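Local structure of BF1531-like N-terminal domain-containing protein (Bacteroides fragilis, 3SLR) at residues A[225-239]-A[276-290]. The protein is of unknown function but carries a magnesium-binding phosphatase-like domain beside an FkbH-type N-terminal domain, and may hydrolyse ester bonds. Residues are numbered along the deposited sequence; the frame is centred on the assembly and turned at random.
Sequences LILDLDNTIWGGVVG and AVCSKNNEGKAKEPF. With MG (magnesium ion), chain C; MG (magnesium ion), chain B.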
ATOM      1  N   LEU A 225       4.014   4.804 -14.871  1.00 17.83           N
ATOM      2  CA  LEU A 225       3.270   5.993 -14.470  1.00 14.39           C
ATOM      3  C   LEU A 225       3.260   6.995 -15.634  1.00 15.80           C
ATOM      4  O   LEU A 225       4.315   7.368 -16.140  1.00 15.61           O
ATOM      5  CB  LEU A 225       3.917   6.629 -13.230  1.00 16.96           C
ATOM      6  CG  LEU A 225       3.312   7.955 -12.754  1.00 16.40           C
ATOM      7  CD1 LEU A 225       1.864   7.755 -12.328  1.00 16.25           C
ATOM      8  CD2 LEU A 225       4.113   8.591 -11.609  1.00 16.10           C
ATOM      9  N   ILE A 226       2.063   7.403 -16.060  1.00 15.80           N
ATOM     10  CA  ILE A 226       1.894   8.371 -17.143  1.00 14.04           C
ATOM     11  C   ILE A 226       1.441   9.690 -16.550  1.00 16.63           C
ATOM     12  O   ILE A 226       0.459   9.736 -15.809  1.00 16.39           O
ATOM     13  CB  ILE A 226       0.830   7.905 -18.158  1.00 16.01           C
ATOM     14  CG1 ILE A 226       1.203   6.539 -18.710  1.00 19.03           C
ATOM     15  CG2 ILE A 226       0.665   8.939 -19.294  1.00 14.57           C
ATOM     16  CD1 ILE A 226       0.045   5.851 -19.436  1.00 20.20           C
ATOM     17  N   LEU A 227       2.158  10.760 -16.882  1.00 15.43           N
ATOM     18  CA  LEU A 227       1.928  12.063 -16.269  1.00 16.76           C
ATOM     19  C   LEU A 227       1.429  13.112 -17.252  1.00 13.67           C
ATOM     20  O   LEU A 227       1.994  13.290 -18.320  1.00 15.62           O
ATOM     21  CB  LEU A 227       3.231  12.582 -15.659  1.00 16.19           C
ATOM     22  CG  LEU A 227       3.843  11.708 -14.563  1.00 20.14           C
ATOM     23  CD1 LEU A 227       5.307  12.080 -14.331  1.00 21.37           C
ATOM     24  CD2 LEU A 227       3.027  11.808 -13.276  1.00 20.35           C
ATOM     25  N   ASP A 228       0.384  13.827 -16.868  1.00 16.05           N
ATOM     26  CA  ASP A 228       0.082  15.093 -17.509  1.00 16.95           C
ATOM     27  C   ASP A 228       1.148  16.102 -17.038  1.00 17.20           C
ATOM     28  O   ASP A 228       1.857  15.844 -16.071  1.00 16.15           O
ATOM     29  CB  ASP A 228      -1.327  15.533 -17.115  1.00 18.39           C
ATOM     30  CG  ASP A 228      -1.647  16.932 -17.577  1.00 19.72           C
ATOM     31  OD1 ASP A 228      -1.688  17.151 -18.808  1.00 19.56           O
ATOM     32  OD2 ASP A 228      -1.858  17.801 -16.709  1.00 20.65           O
ATOM     33  N   LEU A 229       1.291  17.229 -17.727  1.00 14.21           N
ATOM     34  CA  LEU A 229       2.279  18.229 -17.324  1.00 17.99           C
ATOM     35  C   LEU A 229       1.638  19.410 -16.590  1.00 17.67           C
ATOM     36  O   LEU A 229       1.818  19.571 -15.381  1.00 17.04           O
ATOM     37  CB  LEU A 229       3.089  18.712 -18.537  1.00 17.37           C
ATOM     38  CG  LEU A 229       3.973  17.674 -19.244  1.00 17.82           C
ATOM     39  CD1 LEU A 229       4.648  18.272 -20.490  1.00 16.82           C
ATOM     40  CD2 LEU A 229       5.016  17.076 -18.293  1.00 14.86           C
ATOM     41  N   ASP A 230       0.883  20.234 -17.310  1.00 18.85           N
ATOM     42  CA  ASP A 230       0.371  21.475 -16.717  1.00 21.27           C
ATOM     43  C   ASP A 230      -0.516  21.225 -15.492  1.00 19.92           C
ATOM     44  O   ASP A 230      -1.534  20.533 -15.572  1.00 18.77           O
ATOM     45  CB  ASP A 230      -0.385  22.317 -17.750  1.00 21.58           C
ATOM     46  CG  ASP A 230       0.528  22.914 -18.815  1.00 20.61           C
ATOM     47  OD1 ASP A 230       1.682  23.320 -18.514  1.00 18.77           O
ATOM     48  OD2 ASP A 230       0.072  23.004 -19.974  1.00 21.72           O
ATOM     49  N   ASN A 231      -0.127  21.810 -14.365  1.00 18.43           N
ATOM     50  CA  ASN A 231      -0.871  21.679 -13.121  1.00 17.74           C
ATOM     51  C   ASN A 231      -0.902  20.253 -12.572  1.00 17.02           C
ATOM     52  O   ASN A 231      -1.668  19.945 -11.668  1.00 17.12           O
ATOM     53  CB  ASN A 231      -2.275  22.273 -13.248  1.00 18.81           C
ATOM     54  CG  ASN A 231      -2.239  23.787 -13.397  1.00 24.82           C
ATOM     55  OD1 ASN A 231      -1.499  24.479 -12.682  1.00 26.26           O
ATOM     56  ND2 ASN A 231      -3.021  24.309 -14.336  1.00 29.88           N
ATOM     57  N   THR A 232      -0.037  19.402 -13.114  1.00 16.89           N
ATOM     58  CA  THR A 232       0.144  18.060 -12.580  1.00 17.25           C
ATOM     59  C   THR A 232       1.542  17.926 -11.986  1.00 17.60           C
ATOM     60  O   THR A 232       1.674  17.661 -10.782  1.00 16.02           O
ATOM     61  CB  THR A 232      -0.163  16.962 -13.645  1.00 14.60           C
ATOM     62  OG1 THR A 232      -1.536  17.065 -14.028  1.00 18.95           O
ATOM     63  CG2 THR A 232       0.060  15.573 -13.073  1.00 14.35           C
ATOM     64  N   ILE A 233       2.582  18.157 -12.789  1.00 15.39           N
ATOM     65  CA  ILE A 233       3.949  18.158 -12.247  1.00 17.88           C
ATOM     66  C   ILE A 233       4.562  19.555 -12.037  1.00 17.30           C
ATOM     67  O   ILE A 233       5.641  19.681 -11.476  1.00 17.59           O
ATOM     68  CB  ILE A 233       4.919  17.251 -13.039  1.00 17.51           C
ATOM     69  CG1 ILE A 233       5.240  17.847 -14.421  1.00 15.91           C
ATOM     70  CG2 ILE A 233       4.347  15.838 -13.143  1.00 17.21           C
ATOM     71  CD1 ILE A 233       6.478  17.246 -15.065  1.00 18.65           C
ATOM     72  N   TRP A 234       3.883  20.594 -12.513  1.00 17.54           N
ATOM     73  CA  TRP A 234       4.267  21.975 -12.207  1.00 15.47           C
ATOM     74  C   TRP A 234       3.002  22.814 -12.170  1.00 17.95           C
ATOM     75  O   TRP A 234       1.992  22.438 -12.753  1.00 16.34           O
ATOM     76  CB  TRP A 234       5.282  22.557 -13.217  1.00 15.77           C
ATOM     77  CG  TRP A 234       4.831  22.582 -14.679  1.00 15.18           C
ATOM     78  CD1 TRP A 234       3.733  23.218 -15.196  1.00 17.04           C
ATOM     79  CD2 TRP A 234       5.494  21.963 -15.795  1.00 16.96           C
ATOM     80  NE1 TRP A 234       3.664  23.014 -16.562  1.00 13.83           N
ATOM     81  CE2 TRP A 234       4.736  22.251 -16.951  1.00 15.49           C
ATOM     82  CE3 TRP A 234       6.650  21.180 -15.926  1.00 19.48           C
ATOM     83  CZ2 TRP A 234       5.097  21.783 -18.221  1.00 16.56           C
ATOM     84  CZ3 TRP A 234       7.009  20.724 -17.185  1.00 18.15           C
ATOM     85  CH2 TRP A 234       6.238  21.029 -18.316  1.00 16.58           C
ATOM     86  N   GLY A 235       3.040  23.936 -11.462  1.00 16.29           N
ATOM     87  CA  GLY A 235       1.892  24.822 -11.433  1.00 17.66           C
ATOM     88  C   GLY A 235       1.878  25.703 -12.672  1.00 19.41           C
ATOM     89  O   GLY A 235       2.922  26.119 -13.156  1.00 20.02           O
ATOM     90  N   GLY A 236       0.691  25.993 -13.185  1.00 22.63           N
ATOM     91  CA  GLY A 236       0.576  26.887 -14.318  1.00 21.35           C
ATOM     92  C   GLY A 236       0.498  26.166 -15.642  1.00 23.48           C
ATOM     93  O   GLY A 236       0.531  24.935 -15.709  1.00 21.15           O
ATOM     94  N   VAL A 237       0.394  26.947 -16.708  1.00 19.03           N
ATOM     95  CA  VAL A 237       0.223  26.390 -18.044  1.00 20.50           C
ATOM     96  C   VAL A 237       1.372  26.888 -18.890  1.00 20.20           C
ATOM     97  O   VAL A 237       1.503  28.092 -19.122  1.00 24.07           O
ATOM     98  CB  VAL A 237      -1.131  26.809 -18.645  1.00 24.96           C
ATOM     99  CG1 VAL A 237      -1.262  26.313 -20.090  1.00 21.32           C
ATOM    100  CG2 VAL A 237      -2.275  26.267 -17.785  1.00 25.63           C
ATOM    101  N   VAL A 238       2.233  25.970 -19.321  1.00 17.79           N
ATOM    102  CA  VAL A 238       3.486  26.362 -19.942  1.00 17.89           C
ATOM    103  C   VAL A 238       3.270  27.162 -21.227  1.00 19.26           C
ATOM    104  O   VAL A 238       4.022  28.109 -21.521  1.00 20.06           O
ATOM    105  CB  VAL A 238       4.430  25.153 -20.166  1.00 18.01           C
ATOM    106  CG1 VAL A 238       3.873  24.191 -21.226  1.00 18.55           C
ATOM    107  CG2 VAL A 238       5.824  25.624 -20.541  1.00 18.84           C
ATOM    108  N   GLY A 239       2.229  26.794 -21.969  1.00 21.79           N
ATOM    109  CA  GLY A 239       1.900  27.457 -23.220  1.00 22.01           C
ATOM    110  C   GLY A 239       1.546  28.923 -23.037  1.00 26.60           C
ATOM    111  O   GLY A 239       1.831  29.744 -23.912  1.00 26.47           O
ATOM    112  N   ALA A 276       6.172   8.024 -18.314  1.00 14.88           N
ATOM    113  CA  ALA A 276       5.799   8.546 -19.615  1.00 16.99           C
ATOM    114  C   ALA A 276       5.055   9.861 -19.433  1.00 18.59           C
ATOM    115  O   ALA A 276       4.454  10.090 -18.385  1.00 17.53           O
ATOM    116  CB  ALA A 276       4.915   7.539 -20.354  1.00 14.98           C
ATOM    117  N   VAL A 277       5.093  10.718 -20.451  1.00 15.79           N
ATOM    118  CA  VAL A 277       4.319  11.952 -20.428  1.00 16.32           C
ATOM    119  C   VAL A 277       3.205  11.876 -21.469  1.00 15.12           C
ATOM    120  O   VAL A 277       3.402  11.342 -22.566  1.00 17.17           O
ATOM    121  CB  VAL A 277       5.231  13.202 -20.665  1.00 15.83           C
ATOM    122  CG1 VAL A 277       4.395  14.430 -21.019  1.00 18.29           C
ATOM    123  CG2 VAL A 277       6.094  13.477 -19.431  1.00 18.08           C
ATOM    124  N   CYS A 278       2.030  12.386 -21.112  1.00 16.52           N
ATOM    125  CA  CYS A 278       0.905  12.476 -22.035  1.00 16.25           C
ATOM    126  C   CYS A 278       0.204  13.807 -21.811  1.00 17.07           C
ATOM    127  O   CYS A 278      -0.517  13.989 -20.833  1.00 16.42           O
ATOM    128  CB  CYS A 278      -0.079  11.311 -21.833  1.00 17.86           C
ATOM    129  SG  CYS A 278      -1.406  11.255 -23.103  1.00 21.05           S
ATOM    130  N   SER A 279       0.445  14.747 -22.721  1.00 17.70           N
ATOM    131  CA  SER A 279       0.087  16.138 -22.495  1.00 18.35           C
ATOM    132  C   SER A 279      -0.522  16.783 -23.745  1.00 19.81           C
ATOM    133  O   SER A 279      -0.106  16.495 -24.868  1.00 20.13           O
ATOM    134  CB  SER A 279       1.336  16.907 -22.047  1.00 20.83           C
ATOM    135  OG  SER A 279       1.109  18.307 -21.932  1.00 19.20           O
ATOM    136  N   LYS A 280      -1.520  17.636 -23.536  1.00 18.15           N
ATOM    137  CA  LYS A 280      -2.084  18.477 -24.589  1.00 20.25           C
ATOM    138  C   LYS A 280      -1.184  19.702 -24.709  1.00 22.56           C
ATOM    139  O   LYS A 280      -1.359  20.674 -23.979  1.00 24.43           O
ATOM    140  CB  LYS A 280      -3.496  18.919 -24.191  1.00 23.49           C
ATOM    141  CG  LYS A 280      -4.626  18.541 -25.148  1.00 33.35           C
ATOM    142  CD  LYS A 280      -4.761  17.052 -25.316  1.00 28.64           C
ATOM    143  CE  LYS A 280      -6.137  16.638 -25.864  1.00 27.52           C
ATOM    144  NZ  LYS A 280      -7.267  16.837 -24.896  1.00 25.40           N
ATOM    145  N   ASN A 281      -0.202  19.635 -25.605  1.00 20.10           N
ATOM    146  CA  ASN A 281       0.773  20.705 -25.783  1.00 22.23           C
ATOM    147  C   ASN A 281       1.551  20.494 -27.070  1.00 21.72           C
ATOM    148  O   ASN A 281       1.638  19.376 -27.591  1.00 22.10           O
ATOM    149  CB  ASN A 281       1.783  20.729 -24.619  1.00 21.39           C
ATOM    150  CG  ASN A 281       1.366  21.646 -23.474  1.00 23.06           C
ATOM    151  OD1 ASN A 281       1.317  21.224 -22.310  1.00 23.56           O
ATOM    152  ND2 ASN A 281       1.085  22.900 -23.788  1.00 21.26           N
ATOM    153  N   ASN A 282       2.120  21.577 -27.583  1.00 19.53           N
ATOM    154  CA  ASN A 282       3.176  21.481 -28.563  1.00 22.43           C
ATOM    155  C   ASN A 282       4.372  20.780 -27.925  1.00 21.73           C
ATOM    156  O   ASN A 282       4.769  21.118 -26.802  1.00 21.05           O
ATOM    157  CB  ASN A 282       3.556  22.888 -29.036  1.00 22.13           C
ATOM    158  CG  ASN A 282       4.805  22.898 -29.890  1.00 28.14           C
ATOM    159  OD1 ASN A 282       5.915  23.099 -29.388  1.00 27.05           O
ATOM    160  ND2 ASN A 282       4.634  22.675 -31.190  1.00 28.24           N
ATOM    161  N   GLU A 283       4.946  19.803 -28.619  1.00 20.62           N
ATOM    162  CA  GLU A 283       6.013  19.005 -28.018  1.00 22.25           C
ATOM    163  C   GLU A 283       7.211  19.855 -27.603  1.00 25.72           C
ATOM    164  O   GLU A 283       7.751  19.687 -26.502  1.00 21.09           O
ATOM    165  CB  GLU A 283       6.465  17.890 -28.955  1.00 25.76           C
ATOM    166  CG  GLU A 283       7.529  16.984 -28.355  1.00 26.00           C
ATOM    167  CD  GLU A 283       8.125  16.035 -29.378  1.00 37.76           C
ATOM    168  OE1 GLU A 283       7.422  15.088 -29.783  1.00 32.56           O
ATOM    169  OE2 GLU A 283       9.291  16.248 -29.780  1.00 36.12           O
ATOM    170  N   GLY A 284       7.625  20.766 -28.482  1.00 23.94           N
ATOM    171  CA  GLY A 284       8.734  21.651 -28.180  1.00 25.56           C
ATOM    172  C   GLY A 284       8.543  22.415 -26.881  1.00 20.71           C
ATOM    173  O   GLY A 284       9.443  22.467 -26.030  1.00 19.78           O
ATOM    174  N   LYS A 285       7.370  23.018 -26.728  1.00 18.67           N
ATOM    175  CA  LYS A 285       7.065  23.814 -25.538  1.00 20.83           C
ATOM    176  C   LYS A 285       7.005  22.958 -24.275  1.00 20.30           C
ATOM    177  O   LYS A 285       7.411  23.385 -23.188  1.00 18.18           O
ATOM    178  CB  LYS A 285       5.727  24.535 -25.715  1.00 19.95           C
ATOM    179  CG  LYS A 285       5.720  25.565 -26.839  1.00 32.12           C
ATOM    180  CD  LYS A 285       4.471  26.442 -26.766  1.00 36.45           C
ATOM    181  CE  LYS A 285       4.540  27.605 -27.759  1.00 45.23           C
ATOM    182  NZ  LYS A 285       5.798  28.402 -27.627  1.00 45.63           N
ATOM    183  N   ALA A 286       6.474  21.752 -24.421  1.00 18.12           N
ATOM    184  CA  ALA A 286       6.314  20.844 -23.298  1.00 18.71           C
ATOM    185  C   ALA A 286       7.657  20.363 -22.786  1.00 18.20           C
ATOM    186  O   ALA A 286       7.816  20.140 -21.592  1.00 18.52           O
ATOM    187  CB  ALA A 286       5.441  19.645 -23.697  1.00 17.55           C
ATOM    188  N   LYS A 287       8.619  20.189 -23.688  1.00 18.08           N
ATOM    189  CA  LYS A 287       9.954  19.722 -23.303  1.00 18.57           C
ATOM    190  C   LYS A 287      10.842  20.837 -22.748  1.00 20.81           C
ATOM    191  O   LYS A 287      11.811  20.568 -22.041  1.00 21.68           O
ATOM    192  CB  LYS A 287      10.667  19.068 -24.485  1.00 19.19           C
ATOM    193  CG  LYS A 287      10.111  17.696 -24.859  1.00 18.08           C
ATOM    194  CD  LYS A 287      10.791  17.127 -26.100  1.00 22.23           C
ATOM    195  CE  LYS A 287      10.425  15.647 -26.274  1.00 27.88           C
ATOM    196  NZ  LYS A 287      11.200  14.974 -27.359  1.00 32.89           N
ATOM    197  N   GLU A 288      10.520  22.079 -23.081  1.00 21.37           N
ATOM    198  CA  GLU A 288      11.397  23.195 -22.721  1.00 21.20           C
ATOM    199  C   GLU A 288      11.723  23.316 -21.226  1.00 19.75           C
ATOM    200  O   GLU A 288      12.882  23.516 -20.875  1.00 21.71           O
ATOM    201  CB  GLU A 288      10.866  24.517 -23.274  1.00 21.96           C
ATOM    202  CG  GLU A 288      11.795  25.137 -24.308  1.00 30.59           C
ATOM    203  CD  GLU A 288      11.354  26.518 -24.732  1.00 32.27           C
ATOM    204  OE1 GLU A 288      10.125  26.765 -24.770  1.00 29.56           O
ATOM    205  OE2 GLU A 288      12.235  27.360 -25.013  1.00 33.80           O
ATOM    206  N   PRO A 289      10.716  23.179 -20.342  1.00 18.47           N
ATOM    207  CA  PRO A 289      11.049  23.284 -18.915  1.00 19.83           C
ATOM    208  C   PRO A 289      12.010  22.191 -18.459  1.00 20.93           C
ATOM    209  O   PRO A 289      12.898  22.478 -17.666  1.00 18.00           O
ATOM    210  CB  PRO A 289       9.693  23.136 -18.220  1.00 18.23           C
ATOM    211  CG  PRO A 289       8.690  23.527 -19.241  1.00 22.30           C
ATOM    212  CD  PRO A 289       9.264  23.067 -20.561  1.00 18.31           C
ATOM    213  N   PHE A 290      11.840  20.961 -18.953  1.00 19.95           N
ATOM    214  CA  PHE A 290      12.779  19.889 -18.634  1.00 18.46           C
ATOM    215  C   PHE A 290      14.185  20.283 -19.045  1.00 18.55           C
ATOM    216  O   PHE A 290      15.152  20.015 -18.331  1.00 24.25           O
ATOM    217  CB  PHE A 290      12.394  18.582 -19.348  1.00 18.81           C
ATOM    218  CG  PHE A 290      11.108  17.975 -18.862  1.00 21.13           C
ATOM    219  CD1 PHE A 290       9.890  18.380 -19.389  1.00 18.54           C
ATOM    220  CD2 PHE A 290      11.113  16.991 -17.880  1.00 19.34           C
ATOM    221  CE1 PHE A 290       8.698  17.823 -18.945  1.00 17.69           C
ATOM    222  CE2 PHE A 290       9.927  16.419 -17.435  1.00 21.67           C
ATOM    223  CZ  PHE A 290       8.713  16.840 -17.965  1.00 17.67           C
TER
HETATM  224 MG    MG C 389      -1.707  19.308 -19.928  1.00 14.08          MG
HETATM  225 MG    MG B 388      -3.263  19.523 -16.712  1.00 25.95          MG
HETATM  226  O   HOH W   1      -1.968  21.295 -21.021  1.00 30.75           O
HETATM  227  O   HOH W   2      -3.037  17.995 -21.083  1.00 23.17           O
HETATM  228  O   HOH W   3      -4.878  21.350 -16.380  1.00 27.51           O
HETATM  229  O   HOH W   4      -3.236  20.414 -18.720  1.00 26.19           O
HETATM  230  O   HOH W   5      -4.832  18.225 -17.937  1.00 26.31           O
HETATM  231  O   HOH W   6       0.219  19.129 -19.918  1.00 21.01           O
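The indole of Trp234 meets Pro289 and Phe290 with the far end of its six-membered ring. Leu229 O lies over one indole face, offset toward the rim; Ala286 O and Asp230 OD1 lie at the edge. Trp234 CH2 comes 3.6 Å from Pro289 CG, and the Trp234 and Phe290 planes stand 64° apart. Phe290 takes Leu229 CD2 at its edge, 3.7 Å from CZ, while Ile233 CD1 touches the same CZ, its side chain crossing that of Phe290 at about a right angle. With CG anti to its carbonyl carbon (chi1 -64°), Leu229 also sets CD1 3.6 Å from Ala286 CB and crosses Val277 at about a right angle. Ala286 O is buried here without a polar partner.

Asp230 OD1 is gripped twice: Trp234 NE1 donates in its ring plane to the anti lone pair (2.8 Å), and Val238 N comes from above the carboxylate plane. Together they hold the carboxylate's rotation. Asp228 divides its oxygens between two magnesium ions, OD1 at 2.4 Å from one and OD2 at 2.2 Å from the other. Asp230 O, Asp336 and three waters complete the second ion's shell; waters, one bridging both ions, supply the first's other ligands. Thr232 OG1 donates to the anti lone pair of Asp228 OD2. This DxDxT loop is consistent with a HAD-type phosphatase site.

Parallel strands 224-227 and 274-280 bond through Ala276 N to Leu225 O, Leu227 N to Ala276 O (2.8 Å) and Cys278 N to Leu227 O. They lie centrally in a four-stranded sheet, between strands 331-334 and 305-309; helix 255-270 packs on Leu227 and Ile233, and Phe306 meets Phe290 edge-to-face.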